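Local coordinates for protein 2-oxoglutarate-dependent dioxygenase DAO (Oryza sativa subsp. indica, PDB 6KUN) that probably catalyses the irreversible oxidation of the auxin indole-3-acetic acid to inactive 2-oxoindole-3-acetic acid, using Fe(II) and 2-oxoglutarate, at residues Glu87-Cys92 and Phe153-Tyr158. Sequence-based numbering, arbitrary orientation.
With AKG (2-oxoglutaric acid), chain G; IAC (1H-indol-3-ylacetic acid), chain H.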
# COMPACT_ATOMS: atom_id res chain seq x y z
N GLU B 87 -19.13 -0.92 9.69
CA GLU B 87 -20.03 -0.62 8.58
C GLU B 87 -19.50 -1.35 7.35
O GLU B 87 -18.34 -1.74 7.29
CB GLU B 87 -20.17 0.89 8.35
CG GLU B 87 -18.97 1.57 7.72
CD GLU B 87 -19.09 3.09 7.76
OE1 GLU B 87 -18.27 3.72 8.47
OE2 GLU B 87 -20.00 3.67 7.09
N ALA B 88 -20.38 -1.55 6.38
CA ALA B 88 -19.99 -2.40 5.28
C ALA B 88 -20.91 -2.21 4.10
O ALA B 88 -22.00 -1.64 4.21
CB ALA B 88 -19.97 -3.87 5.70
N PHE B 89 -20.43 -2.70 2.95
CA PHE B 89 -21.20 -2.87 1.72
C PHE B 89 -21.11 -4.34 1.37
O PHE B 89 -20.00 -4.87 1.27
CB PHE B 89 -20.63 -2.05 0.55
CG PHE B 89 -20.74 -0.57 0.71
CD1 PHE B 89 -19.81 0.14 1.46
CD2 PHE B 89 -21.72 0.14 0.02
CE1 PHE B 89 -19.88 1.53 1.56
CE2 PHE B 89 -21.81 1.52 0.11
CZ PHE B 89 -20.89 2.22 0.87
N GLY B 90 -22.25 -4.99 1.20
CA GLY B 90 -22.31 -6.39 0.84
C GLY B 90 -23.09 -6.63 -0.43
O GLY B 90 -24.07 -5.92 -0.71
N LEU B 91 -22.68 -7.65 -1.16
CA LEU B 91 -23.23 -8.01 -2.46
C LEU B 91 -23.42 -9.51 -2.50
O LEU B 91 -22.45 -10.26 -2.46
CB LEU B 91 -22.32 -7.56 -3.58
CG LEU B 91 -22.80 -7.71 -5.02
CD1 LEU B 91 -21.56 -7.41 -5.92
CD2 LEU B 91 -23.40 -9.01 -5.41
N CYS B 92 -24.66 -9.93 -2.58
CA CYS B 92 -25.11 -11.30 -2.84
C CYS B 92 -26.12 -11.23 -3.99
O CYS B 92 -27.03 -10.39 -3.94
CB CYS B 92 -25.78 -11.89 -1.60
SG CYS B 92 -25.91 -13.66 -1.62
N PHE B 153 -19.78 -10.95 -1.53
CA PHE B 153 -18.67 -10.01 -1.63
C PHE B 153 -18.93 -8.95 -0.58
O PHE B 153 -20.04 -8.42 -0.51
CB PHE B 153 -18.59 -9.39 -3.03
CG PHE B 153 -17.46 -8.38 -3.20
CD1 PHE B 153 -16.14 -8.79 -3.19
CD2 PHE B 153 -17.74 -7.05 -3.40
CE1 PHE B 153 -15.12 -7.87 -3.36
CE2 PHE B 153 -16.72 -6.14 -3.58
CZ PHE B 153 -15.43 -6.54 -3.56
N ARG B 154 -17.94 -8.66 0.26
CA ARG B 154 -18.12 -7.66 1.31
C ARG B 154 -16.95 -6.68 1.34
O ARG B 154 -15.78 -7.06 1.18
CB ARG B 154 -18.26 -8.32 2.66
CG ARG B 154 -19.23 -7.72 3.61
CD ARG B 154 -19.15 -8.44 4.96
NE ARG B 154 -20.06 -9.58 5.09
CZ ARG B 154 -19.98 -10.50 6.05
NH1 ARG B 154 -19.02 -10.42 6.97
NH2 ARG B 154 -20.84 -11.50 6.10
N MET B 155 -17.28 -5.41 1.49
CA MET B 155 -16.33 -4.34 1.75
C MET B 155 -16.62 -3.86 3.15
O MET B 155 -17.79 -3.59 3.48
CB MET B 155 -16.46 -3.22 0.71
CG MET B 155 -16.05 -3.65 -0.69
SD MET B 155 -16.49 -2.45 -2.00
CE MET B 155 -18.30 -2.43 -1.94
N ASN B 156 -15.59 -3.82 3.99
CA ASN B 156 -15.79 -3.58 5.42
C ASN B 156 -14.97 -2.37 5.89
O ASN B 156 -13.84 -2.14 5.44
CB ASN B 156 -15.37 -4.78 6.31
CG ASN B 156 -15.87 -6.13 5.80
OD1 ASN B 156 -17.06 -6.40 5.77
ND2 ASN B 156 -14.93 -7.00 5.43
N ARG B 157 -15.50 -1.66 6.88
CA ARG B 157 -14.73 -0.64 7.59
C ARG B 157 -15.03 -0.73 9.08
O ARG B 157 -16.19 -0.73 9.49
CB ARG B 157 -15.06 0.76 7.09
CG ARG B 157 -14.18 1.82 7.64
CD ARG B 157 -14.36 3.13 6.91
NE ARG B 157 -15.45 3.93 7.43
CZ ARG B 157 -15.49 5.26 7.36
NH1 ARG B 157 -14.50 5.92 6.79
NH2 ARG B 157 -16.52 5.92 7.86
N TYR B 158 -13.97 -0.83 9.87
CA TYR B 158 -14.06 -0.80 11.34
C TYR B 158 -13.53 0.55 11.79
O TYR B 158 -12.37 0.89 11.53
CB TYR B 158 -13.30 -1.97 11.99
CG TYR B 158 -13.72 -3.34 11.44
CD1 TYR B 158 -13.29 -3.76 10.19
CD2 TYR B 158 -14.55 -4.18 12.16
CE1 TYR B 158 -13.67 -4.98 9.67
CE2 TYR B 158 -14.94 -5.40 11.65
CZ TYR B 158 -14.49 -5.80 10.40
OH TYR B 158 -14.87 -7.02 9.88
C1 AKG G . -14.10 -12.50 8.43
O1 AKG G . -13.31 -12.50 7.46
O2 AKG G . -15.15 -13.18 8.43
C2 AKG G . -13.78 -11.69 9.60
O5 AKG G . -13.65 -12.22 10.70
C3 AKG G . -13.62 -10.20 9.46
C4 AKG G . -12.84 -9.90 8.19
C5 AKG G . -12.65 -8.40 8.05
O3 AKG G . -11.50 -7.93 8.15
O4 AKG G . -13.66 -7.69 7.86
C IAC H . -23.58 -16.85 10.22
C1 IAC H . -24.10 -15.67 9.80
C2 IAC H . -24.38 -14.64 10.73
C3 IAC H . -24.11 -14.83 12.07
C4 IAC H . -23.57 -16.03 12.49
C5 IAC H . -23.33 -17.02 11.57
C7 IAC H . -24.25 -15.74 8.47
C8 IAC H . -23.83 -16.98 8.04
C17 IAC H . -24.79 -14.77 7.43
C18 IAC H . -23.77 -13.74 6.99
N IAC H . -23.41 -17.67 9.13
O2 IAC H . -24.16 -12.57 6.74
O3 IAC H . -22.55 -14.06 6.86
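Strands 87-92 and 153-158 run antiparallel at 177°, their axes 4.7 Å apart, as neighbours in the larger sheet of the jelly-roll core of a 2-oxoglutarate-dependent dioxygenase. Backbone hydrogen bonds join Glu87 with Arg157, Phe89 with Met155 and Leu91 with Phe153, two per pair. Strands 75-77 and 242-249 continue the sheet on either side.

The side chains of these three pairs share one face. Helix 43-57 covers Glu87, Phe89, Met155 and Arg157, helix 97-106 covers Leu91, and Phe153 rests on Ile245 and Met247. Arg157 lies beside Glu87, bends at chi3 (86°) and brings NE and NH2 onto one oxygen, Glu87 OE1, at 3.0 and 2.9 Å. OE1 lies near the guanidinium plane, but the nitrogens approach from above the carboxylate plane; the planes are 67° apart. Glu87 OE2 forms a salt bridge to Lys64 and a hydrogen bond to Tyr76, and OE1 also accepts from Asn159 ND2, engaging both buried oxygens. Met155 curls its methyl CE obliquely to 3.4 Å from Phe89 CB.

Ala88, Arg154 and Asn156 point to the opposite face. The guanidinium edge of Arg154 faces the auxin carboxylate, with NH2 3.2 Å from IAC O3. Asn156, held by Tyr86 at OD1 and Ser244 at ND2, places ND2 2.8 Å from AKG O4. Tyr158 OH donates to AKG O4 in its ring plane, a very short bond of 2.4 Å.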